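Local atomic coordinates of LipS lipolytic enzyme (Unidentified, PDB entry 4FBL), a protein that probably hydrolyses the ester bonds of lipids as a thermostable lipase of the alpha/beta hydrolase class. Residues Ala138-Asn152 / Leu213-Ser226. Numbering follows the deposited sequence.
Sequences AGQFPERFAGIMPIN and LLPRVKCPALIIQS
The guanidinium of Arg216 presents its edge to Gly139, NH1 giving a hydrogen bond of 2.7 Å to Gly139 O that lies in the planes of both groups, while Pro142 CG approaches the same nitrogen obliquely. Close by, the Phe141 ring has Gln140 CG over one face and Arg144 NH1 over the opposite face, both offset toward the rim. At the far end of the contact the Asn152 amide also bonds within its own plane. Its OD1 takes Ser226 N on a lone pair at 2.8 Å, and ND2 points in the amide plane at Ser226 OG, 3.2 Å away. With CG anti to the carbonyl carbon (chi1 -76°), the amide reaches along the neighbouring strand and, where the backbone bonding ends, supplies the acceptor for Ser226 N. ND2 also bonds to His259 O and Ser226 OG to Tyr258 O, so both are tied to the loop carrying His259. With an alanine at this position, Ser226 N would probably lose its acceptor and His259 O this donor, weakening the link to that loop.

Between these ends strands 147-151 and 221-226 run parallel, their axes 4.8 Å apart. Ile148 is bonded through both N and O, to Pro220 O and Leu222 N; Pro150 O accepts from Ile224 N at 2.9 Å, and Ile224 O receives Asn152 N. Near the start of the strands, Cys219 SG sits between its own N and carbonyl carbon (chi1 60°), which brings it to 3.9 Å from Ile148 CG2 and against Ala138 CB. Ile151 and Ile224 lie side by side, their CG2 methyls 4.1 Å apart, and helix 267-279 covers Ile151. These are neighbouring strands of the central, mostly parallel sheet of an alpha/beta hydrolase, whose C-terminal ends here adjoin the probable Ser128-His259-Asp229 triad, Asn152 touching Asp229.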
# COMPACT_ATOMS: atom_id res chain seq x y z
N ALA C 138 -12.34 4.41 10.88
CA ALA C 138 -12.51 3.93 12.24
C ALA C 138 -11.15 3.72 12.98
O ALA C 138 -11.12 3.80 14.23
CB ALA C 138 -13.34 2.62 12.28
N GLY C 139 -10.07 3.45 12.22
CA GLY C 139 -8.69 3.32 12.77
C GLY C 139 -7.99 4.68 12.92
O GLY C 139 -7.20 4.93 13.87
N GLN C 140 -8.33 5.57 12.01
CA GLN C 140 -7.71 6.90 11.92
C GLN C 140 -8.29 7.83 12.97
O GLN C 140 -7.52 8.68 13.53
CB GLN C 140 -7.94 7.53 10.56
CG GLN C 140 -7.42 8.92 10.41
CD GLN C 140 -5.83 8.97 10.46
OE1 GLN C 140 -5.17 8.68 9.50
NE2 GLN C 140 -5.26 9.32 11.60
N PHE C 141 -9.59 7.65 13.26
CA PHE C 141 -10.35 8.51 14.25
C PHE C 141 -11.05 7.54 15.19
O PHE C 141 -12.25 7.29 15.05
CB PHE C 141 -11.39 9.31 13.53
CG PHE C 141 -10.80 10.17 12.41
CD1 PHE C 141 -10.14 11.40 12.70
CD2 PHE C 141 -10.88 9.73 11.07
CE1 PHE C 141 -9.58 12.19 11.62
CE2 PHE C 141 -10.38 10.51 9.99
CZ PHE C 141 -9.72 11.73 10.26
N PRO C 142 -10.30 6.93 16.09
CA PRO C 142 -10.81 5.79 16.80
C PRO C 142 -11.97 6.03 17.76
O PRO C 142 -12.57 5.10 18.16
CB PRO C 142 -9.58 5.32 17.63
CG PRO C 142 -8.43 6.05 17.13
CD PRO C 142 -8.96 7.32 16.56
N GLU C 143 -12.27 7.27 18.12
CA GLU C 143 -13.36 7.52 19.05
C GLU C 143 -14.53 8.08 18.30
O GLU C 143 -15.52 8.47 18.92
CB GLU C 143 -13.00 8.65 20.06
CG GLU C 143 -11.63 8.56 20.61
CD GLU C 143 -11.61 7.83 21.91
OE1 GLU C 143 -12.13 6.70 22.00
OE2 GLU C 143 -11.08 8.40 22.86
N ARG C 144 -14.43 8.22 16.98
CA ARG C 144 -15.37 9.07 16.37
C ARG C 144 -16.67 8.32 16.00
O ARG C 144 -17.76 8.89 15.98
CB ARG C 144 -14.75 9.63 15.15
CG ARG C 144 -15.61 10.78 14.73
CD ARG C 144 -14.73 11.64 13.85
NE ARG C 144 -13.92 12.67 14.50
CZ ARG C 144 -13.32 13.66 13.83
NH1 ARG C 144 -13.42 13.75 12.48
NH2 ARG C 144 -12.61 14.56 14.50
N PHE C 145 -16.54 7.02 15.70
CA PHE C 145 -17.68 6.26 15.17
C PHE C 145 -18.32 5.43 16.26
O PHE C 145 -17.62 4.83 17.07
CB PHE C 145 -17.24 5.37 13.98
CG PHE C 145 -16.90 6.19 12.76
CD1 PHE C 145 -17.92 6.61 11.90
CD2 PHE C 145 -15.61 6.63 12.54
CE1 PHE C 145 -17.65 7.47 10.77
CE2 PHE C 145 -15.32 7.44 11.40
CZ PHE C 145 -16.35 7.81 10.53
N ALA C 146 -19.63 5.38 16.27
CA ALA C 146 -20.34 4.39 17.18
C ALA C 146 -20.35 2.94 16.59
O ALA C 146 -20.61 1.96 17.29
CB ALA C 146 -21.80 4.86 17.45
N GLY C 147 -20.05 2.78 15.32
CA GLY C 147 -20.10 1.46 14.71
C GLY C 147 -19.74 1.51 13.23
O GLY C 147 -19.87 2.56 12.58
N ILE C 148 -19.24 0.40 12.67
CA ILE C 148 -18.93 0.37 11.25
C ILE C 148 -19.49 -0.96 10.65
O ILE C 148 -19.58 -1.96 11.37
CB ILE C 148 -17.37 0.50 10.90
CG1 ILE C 148 -16.57 -0.55 11.66
CG2 ILE C 148 -16.81 1.92 11.24
CD1 ILE C 148 -15.14 -0.95 11.07
N MET C 149 -19.78 -0.92 9.34
CA MET C 149 -20.27 -2.09 8.61
C MET C 149 -19.49 -2.20 7.27
O MET C 149 -20.03 -1.91 6.26
CB MET C 149 -21.76 -1.89 8.34
CG MET C 149 -22.59 -1.57 9.69
SD MET C 149 -22.74 0.25 9.92
CE MET C 149 -24.23 0.50 9.02
N PRO C 150 -18.22 -2.59 7.30
CA PRO C 150 -17.56 -2.81 6.00
C PRO C 150 -18.15 -4.04 5.23
O PRO C 150 -18.40 -5.12 5.77
CB PRO C 150 -16.10 -3.00 6.41
CG PRO C 150 -16.16 -3.66 7.83
CD PRO C 150 -17.44 -3.10 8.44
N ILE C 151 -18.37 -3.84 3.95
CA ILE C 151 -18.96 -4.84 3.10
C ILE C 151 -17.94 -5.24 2.02
O ILE C 151 -17.56 -4.40 1.19
CB ILE C 151 -20.19 -4.24 2.39
CG1 ILE C 151 -21.24 -3.74 3.44
CG2 ILE C 151 -20.88 -5.32 1.56
CD1 ILE C 151 -22.44 -2.94 2.81
N ASN C 152 -17.56 -6.51 2.00
CA ASN C 152 -16.55 -6.99 1.03
C ASN C 152 -15.30 -6.09 0.89
O ASN C 152 -14.88 -5.75 -0.22
CB ASN C 152 -17.24 -7.17 -0.34
CG ASN C 152 -18.09 -8.39 -0.38
OD1 ASN C 152 -17.85 -9.35 0.36
ND2 ASN C 152 -19.15 -8.37 -1.22
N LEU C 213 -3.86 -0.18 10.17
CA LEU C 213 -4.69 0.39 11.25
C LEU C 213 -5.61 -0.55 12.06
O LEU C 213 -6.12 -0.16 13.13
CB LEU C 213 -5.56 1.46 10.66
CG LEU C 213 -4.85 2.70 10.20
CD1 LEU C 213 -5.81 3.71 9.44
CD2 LEU C 213 -4.28 3.45 11.42
N LEU C 214 -5.86 -1.77 11.58
CA LEU C 214 -6.80 -2.63 12.20
C LEU C 214 -6.77 -2.67 13.76
O LEU C 214 -7.82 -2.60 14.36
CB LEU C 214 -6.67 -4.03 11.61
CG LEU C 214 -7.36 -4.33 10.25
CD1 LEU C 214 -6.90 -5.69 9.61
CD2 LEU C 214 -8.87 -4.31 10.36
N PRO C 215 -5.58 -2.84 14.41
CA PRO C 215 -5.50 -2.93 15.90
C PRO C 215 -6.11 -1.66 16.56
O PRO C 215 -6.64 -1.69 17.65
CB PRO C 215 -3.96 -2.98 16.15
CG PRO C 215 -3.49 -3.80 14.88
CD PRO C 215 -4.25 -3.02 13.79
N ARG C 216 -6.07 -0.56 15.87
CA ARG C 216 -6.67 0.67 16.37
C ARG C 216 -8.17 0.82 16.25
O ARG C 216 -8.76 1.72 16.89
CB ARG C 216 -6.10 1.83 15.63
CG ARG C 216 -4.78 2.36 16.12
CD ARG C 216 -4.47 3.37 15.07
NE ARG C 216 -3.71 4.47 15.56
CZ ARG C 216 -4.06 5.75 15.64
NH1 ARG C 216 -5.24 6.24 15.28
NH2 ARG C 216 -3.12 6.55 16.12
N VAL C 217 -8.81 -0.04 15.46
CA VAL C 217 -10.29 0.02 15.34
C VAL C 217 -10.89 -0.59 16.60
O VAL C 217 -10.58 -1.72 16.89
CB VAL C 217 -10.83 -0.80 14.15
CG1 VAL C 217 -12.34 -0.76 14.15
CG2 VAL C 217 -10.26 -0.26 12.82
N LYS C 218 -11.71 0.19 17.32
CA LYS C 218 -12.24 -0.21 18.63
C LYS C 218 -13.77 -0.18 18.61
O LYS C 218 -14.35 -0.74 19.48
CB LYS C 218 -11.82 0.80 19.78
CG LYS C 218 -10.35 0.70 20.32
CD LYS C 218 -10.04 -0.53 21.32
CE LYS C 218 -8.52 -0.69 21.71
NZ LYS C 218 -7.61 -0.60 20.48
N CYS C 219 -14.41 0.56 17.71
CA CYS C 219 -15.88 0.60 17.77
C CYS C 219 -16.51 -0.75 17.40
O CYS C 219 -15.88 -1.56 16.75
CB CYS C 219 -16.45 1.70 16.85
SG CYS C 219 -16.00 1.47 15.05
N PRO C 220 -17.79 -0.97 17.76
CA PRO C 220 -18.56 -2.12 17.26
C PRO C 220 -18.51 -2.32 15.72
O PRO C 220 -18.49 -1.36 14.98
CB PRO C 220 -19.99 -1.84 17.75
CG PRO C 220 -19.81 -1.05 18.96
CD PRO C 220 -18.57 -0.16 18.70
N ALA C 221 -18.42 -3.56 15.25
CA ALA C 221 -18.24 -3.80 13.81
C ALA C 221 -19.16 -4.95 13.38
O ALA C 221 -19.21 -5.96 14.08
CB ALA C 221 -16.78 -4.10 13.46
N LEU C 222 -19.88 -4.73 12.25
CA LEU C 222 -20.58 -5.74 11.51
C LEU C 222 -19.84 -5.90 10.18
O LEU C 222 -19.95 -5.05 9.28
CB LEU C 222 -22.06 -5.36 11.30
CG LEU C 222 -22.95 -6.30 10.48
CD1 LEU C 222 -22.98 -7.78 11.01
CD2 LEU C 222 -24.37 -5.73 10.32
N ILE C 223 -19.09 -7.00 10.07
CA ILE C 223 -18.24 -7.21 8.89
C ILE C 223 -19.04 -8.13 7.98
O ILE C 223 -19.35 -9.26 8.35
CB ILE C 223 -16.90 -7.88 9.29
CG1 ILE C 223 -16.20 -7.04 10.36
CG2 ILE C 223 -15.96 -8.06 8.05
CD1 ILE C 223 -15.59 -7.85 11.53
N ILE C 224 -19.37 -7.61 6.80
CA ILE C 224 -20.26 -8.32 5.88
C ILE C 224 -19.44 -8.78 4.70
O ILE C 224 -18.83 -7.96 4.06
CB ILE C 224 -21.40 -7.35 5.39
CG1 ILE C 224 -22.16 -6.88 6.64
CG2 ILE C 224 -22.31 -8.05 4.32
CD1 ILE C 224 -23.36 -5.93 6.36
N GLN C 225 -19.43 -10.07 4.44
CA GLN C 225 -18.56 -10.63 3.40
C GLN C 225 -19.31 -11.70 2.58
O GLN C 225 -19.91 -12.58 3.16
CB GLN C 225 -17.28 -11.27 4.02
CG GLN C 225 -15.99 -11.21 3.13
CD GLN C 225 -15.26 -9.81 3.06
OE1 GLN C 225 -14.65 -9.51 2.04
NE2 GLN C 225 -15.41 -8.94 4.10
N SER C 226 -19.22 -11.62 1.26
CA SER C 226 -19.73 -12.61 0.40
C SER C 226 -18.83 -13.87 0.44
O SER C 226 -17.55 -13.81 0.38
CB SER C 226 -19.78 -12.11 -1.03
OG SER C 226 -20.75 -11.11 -1.28
O HOH W 1 -12.76 2.70 16.28
O HOH W 2 -15.86 -6.43 4.72